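Local coordinates for Glyoxalase/bleomycin resistance protein/dioxygenase (Alicyclobacillus acidocaldarius subsp. acidocaldarius, PDB 3RRI) that belongs to the glyoxalase/bleomycin resistance/dioxygenase (vicinal oxygen chelate) superfamily and is probably a metal-dependent enzyme, perhaps a dioxygenase, at residues R102-L106 with I107-E111; S65-P68 with R69-G72. All coordinates share one frame; numbering follows the deposited sequence.

How the interactions relate
Following the chain from its N terminus, interaction 2 comes first: Met-66 to His-70 turn on themselves where the long loop after strand 50-56 leads into strand 70-74. Interaction 1 follows further on, at 102-111, closing the connection between strands 100-102 and 110-116. The two lie in series, neither enclosing nor crossing the other, with centres about 18 Å apart. Both reach the same mixed sheet, interaction 2 where strand 70-74 begins beside 122-128, and interaction 1 where strand 110-116 begins. Packing joins them directly, Arg-102 NH1 lying 3.7 Å from Tyr-67 OH. Both also touch the second subunit, whose Arg-42 is a neighbour of each.

Interaction 1 (R102-L106 with I107-E111); sequences RFEGL and IEEHE
A beta hairpin joins strands 100-102 and 110-116, and its last rung is the antiparallel hydrogen-bonded pair of Arg-102 with His-110. Arg-102 N donates to His-110 O at 3.0 Å, and His-110 N returns the bond to Arg-102 O. Beyond this rung the chain makes two turns, type II from Phe-103 to Leu-106 and type I from Leu-106 to Glu-109, the second closed by Glu-109 N to Leu-106 O at 3.0 Å. Gly-105 has positive phi (76°), which suits glycine in the type II turn. Its N-H reaches Glu-109 OE1 at 2.8 Å, from above the carboxylate plane. Glu-109 spans the loop because CG stands anti to its backbone N (chi1 -178°) and the chain beyond is extended. Its OE2 forms a salt bridge with Arg-101 and lies 2.7 Å from Glu-104 OE1; two acid oxygens this close suggest that one carboxyl group is protonated.

On the other side of the loop, His-110 brings CE1 to 3.5 Å from Phe-103 CD2, the ring planes 72° apart. ND1 donates an almost straight bond to Glu-108 O at 2.9 Å, in both the carbonyl plane and the ring plane, which fixes the ring's rotation. Arg-102 CB lies over one face of this imidazole, while the guanidinium extends beyond it. Glu-108 lays CG 3.7 Å from Phe-103 CD2; this methylene suits an aromatic neighbour and the carboxylate a subunit boundary, OE2 hydrogen-bonding Tyr-39 OH of the second subunit and OE1 forming a salt bridge with Arg-91 of the third. The Phe-103 ring also meets that Tyr-39. The antiparallel pair makes this a beta hairpin; the consecutive turns and the Glu-109 carboxylate order its long connection, set here at a subunit interface.

Interaction 2 (S65-P68 with R69-G72); sequences SMYP and RHFG
His-70 and Met-66, here selenomethionine, meet at a turn with a cis peptide before Pro-68, where the chain enters strand 70-74 of the mixed sheet. The close-packed side is built round the His-70 ring. CG sits between the backbone N and the carbonyl carbon (chi1 50°), turning the edge of the imidazole back toward the turn, and ND1 donates to Met-66 O at 2.8 Å. The acceptor lies near the ring plane, so histidine suits the place as a flat donor that can also pack: CE1 comes 3.9 Å from Tyr-67 CD2, the rings 62° apart, and Phe-114 meets the imidazole edge-to-face. The strand pairs antiparallel with the second subunit, extending the sheet across the interface.

Pro-68 and Arg-69 touch each other only lightly, and the second subunit packs on both. Proline suits the bend because its CD, bonded to N, brings cis and trans close in energy. Arg-69 extends from CG to NE, a length that suits its reach to Asn-121 of the second subunit. The looser, watered side is backbone: one water donates to Ser-65 O at 2.8 Å and accepts from Arg-69 N at 2.9 Å.

Interaction 1 (R102-L106 with I107-E111)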
# COMPACT_ATOMS: atom_id res chain seq x y z
N ARG A 102 10.26 -29.30 6.97
CA ARG A 102 9.81 -29.52 8.31
C ARG A 102 8.27 -29.60 8.22
O ARG A 102 7.66 -28.96 7.35
CB ARG A 102 10.37 -28.39 9.20
CG ARG A 102 9.53 -27.97 10.40
CD ARG A 102 10.04 -28.47 11.73
NE ARG A 102 10.11 -29.93 11.82
CZ ARG A 102 10.08 -30.61 12.96
NH1 ARG A 102 9.96 -29.99 14.14
NH2 ARG A 102 10.16 -31.93 12.92
N PHE A 103 7.68 -30.46 9.06
CA PHE A 103 6.28 -30.89 8.95
C PHE A 103 5.88 -31.38 7.56
O PHE A 103 4.83 -31.03 7.04
CB PHE A 103 5.37 -29.77 9.41
CG PHE A 103 5.68 -29.26 10.78
CD1 PHE A 103 5.95 -30.15 11.82
CD2 PHE A 103 5.70 -27.90 11.05
CE1 PHE A 103 6.23 -29.68 13.10
CE2 PHE A 103 5.97 -27.43 12.32
CZ PHE A 103 6.24 -28.32 13.35
N GLU A 104 6.71 -32.22 6.96
CA GLU A 104 6.47 -32.75 5.61
C GLU A 104 5.06 -33.35 5.40
O GLU A 104 4.57 -34.11 6.26
CB GLU A 104 7.53 -33.79 5.29
CG GLU A 104 7.42 -34.40 3.89
CD GLU A 104 8.37 -33.77 2.87
OE1 GLU A 104 7.87 -33.28 1.83
OE2 GLU A 104 9.61 -33.80 3.10
N GLY A 105 4.41 -33.02 4.27
CA GLY A 105 3.06 -33.53 3.94
C GLY A 105 1.87 -32.88 4.68
O GLY A 105 0.72 -33.05 4.28
N LEU A 106 2.17 -32.16 5.76
CA LEU A 106 1.16 -31.49 6.57
C LEU A 106 0.86 -30.12 5.99
O LEU A 106 1.64 -29.57 5.21
CB LEU A 106 1.64 -31.32 8.02
CG LEU A 106 2.06 -32.61 8.72
CD1 LEU A 106 2.29 -32.33 10.21
CD2 LEU A 106 0.98 -33.69 8.48
N ILE A 107 -0.28 -29.56 6.37
CA ILE A 107 -0.67 -28.28 5.82
C ILE A 107 0.40 -27.22 6.13
O ILE A 107 0.68 -26.37 5.27
CB ILE A 107 -2.06 -27.87 6.30
CG1 ILE A 107 -3.11 -28.86 5.73
CG2 ILE A 107 -2.38 -26.44 5.88
CD1 ILE A 107 -3.21 -28.85 4.21
N GLU A 108 1.03 -27.31 7.31
CA GLU A 108 2.04 -26.32 7.74
C GLU A 108 3.48 -26.66 7.32
O GLU A 108 4.44 -26.10 7.87
CB GLU A 108 1.99 -26.10 9.26
CG GLU A 108 2.17 -27.34 10.11
CD GLU A 108 0.83 -27.96 10.58
OE1 GLU A 108 0.04 -28.38 9.70
OE2 GLU A 108 0.60 -28.03 11.83
N GLU A 109 3.63 -27.55 6.33
CA GLU A 109 4.91 -27.84 5.75
C GLU A 109 5.64 -26.59 5.30
O GLU A 109 5.06 -25.71 4.65
CB GLU A 109 4.75 -28.73 4.50
CG GLU A 109 6.11 -29.10 3.89
CD GLU A 109 6.08 -30.29 2.95
OE1 GLU A 109 4.98 -30.79 2.62
OE2 GLU A 109 7.19 -30.73 2.56
N HIS A 110 6.94 -26.53 5.59
CA HIS A 110 7.76 -25.44 5.08
C HIS A 110 9.18 -25.90 4.70
O HIS A 110 9.69 -26.84 5.32
CB HIS A 110 7.84 -24.32 6.12
CG HIS A 110 8.15 -24.78 7.52
ND1 HIS A 110 7.20 -25.32 8.37
CD2 HIS A 110 9.29 -24.68 8.25
CE1 HIS A 110 7.75 -25.56 9.55
NE2 HIS A 110 9.01 -25.16 9.51
N GLU A 111 9.77 -25.26 3.68
CA GLU A 111 11.19 -25.43 3.38
C GLU A 111 11.97 -24.61 4.36
O GLU A 111 11.52 -23.51 4.73
CB GLU A 111 11.52 -25.00 1.95
CG GLU A 111 10.80 -25.78 0.84
CD GLU A 111 11.59 -25.90 -0.48
OE1 GLU A 111 11.01 -26.43 -1.45
OE2 GLU A 111 12.76 -25.50 -0.57

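Interaction 2 (S65-P68 with R69-G72)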
# COMPACT_ATOMS: atom_id res chain seq x y z
N SER A 65 22.90 -26.21 19.57
CA SER A 65 21.83 -27.10 19.13
C SER A 65 20.67 -26.26 18.58
O SER A 65 20.51 -25.08 18.94
CB SER A 65 21.39 -28.04 20.26
OG SER A 65 20.90 -27.32 21.38
N MSE A 66 19.87 -26.86 17.71
CA MSE A 66 18.81 -26.16 16.98
C MSE A 66 17.88 -25.40 17.91
O MSE A 66 17.52 -24.26 17.63
CB MSE A 66 18.00 -27.16 16.15
CG MSE A 66 16.88 -26.57 15.28
SE MSE A 66 16.23 -27.80 13.91
CE MSE A 66 17.81 -27.83 12.78
N TYR A 67 17.50 -26.03 19.01
CA TYR A 67 16.56 -25.43 19.96
C TYR A 67 17.29 -25.04 21.23
O TYR A 67 18.33 -25.62 21.56
CB TYR A 67 15.44 -26.42 20.27
CG TYR A 67 14.72 -26.86 19.03
CD1 TYR A 67 14.99 -28.11 18.44
CD2 TYR A 67 13.79 -26.03 18.41
CE1 TYR A 67 14.34 -28.50 17.27
CE2 TYR A 67 13.13 -26.42 17.25
CZ TYR A 67 13.40 -27.66 16.68
OH TYR A 67 12.75 -28.03 15.54
N PRO A 68 16.77 -24.05 21.99
CA PRO A 68 15.52 -23.35 21.85
C PRO A 68 15.63 -21.96 21.21
O PRO A 68 14.61 -21.23 21.15
CB PRO A 68 15.11 -23.18 23.31
CG PRO A 68 16.35 -22.86 23.97
CD PRO A 68 17.42 -23.71 23.25
N ARG A 69 16.82 -21.61 20.71
CA ARG A 69 17.10 -20.27 20.16
C ARG A 69 17.60 -20.28 18.71
O ARG A 69 18.60 -20.93 18.37
CB ARG A 69 18.17 -19.54 21.00
CG ARG A 69 17.70 -19.22 22.44
CD ARG A 69 18.62 -18.29 23.10
NE ARG A 69 18.25 -17.97 24.48
CZ ARG A 69 17.32 -17.08 24.82
NH1 ARG A 69 16.60 -16.45 23.89
NH2 ARG A 69 17.05 -16.86 26.10
N HIS A 70 16.90 -19.50 17.89
CA HIS A 70 17.26 -19.20 16.52
C HIS A 70 16.35 -18.10 16.00
O HIS A 70 15.35 -17.79 16.66
CB HIS A 70 17.20 -20.44 15.59
CG HIS A 70 15.92 -21.23 15.66
ND1 HIS A 70 15.83 -22.40 16.37
CD2 HIS A 70 14.72 -21.08 15.02
CE1 HIS A 70 14.63 -22.92 16.20
NE2 HIS A 70 13.94 -22.15 15.39
N PHE A 71 16.70 -17.48 14.88
CA PHE A 71 15.90 -16.39 14.33
C PHE A 71 16.06 -16.34 12.84
O PHE A 71 17.03 -16.91 12.29
CB PHE A 71 16.34 -15.04 14.93
CG PHE A 71 17.73 -14.62 14.55
CD1 PHE A 71 17.95 -13.72 13.49
CD2 PHE A 71 18.81 -15.09 15.27
CE1 PHE A 71 19.26 -13.31 13.15
CE2 PHE A 71 20.12 -14.71 14.95
CZ PHE A 71 20.34 -13.82 13.86
N GLY A 72 15.20 -15.59 12.18
CA GLY A 72 15.37 -15.34 10.78
C GLY A 72 14.14 -14.77 10.17
O GLY A 72 13.34 -14.11 10.86
O HOH W 1 19.46 -22.81 20.18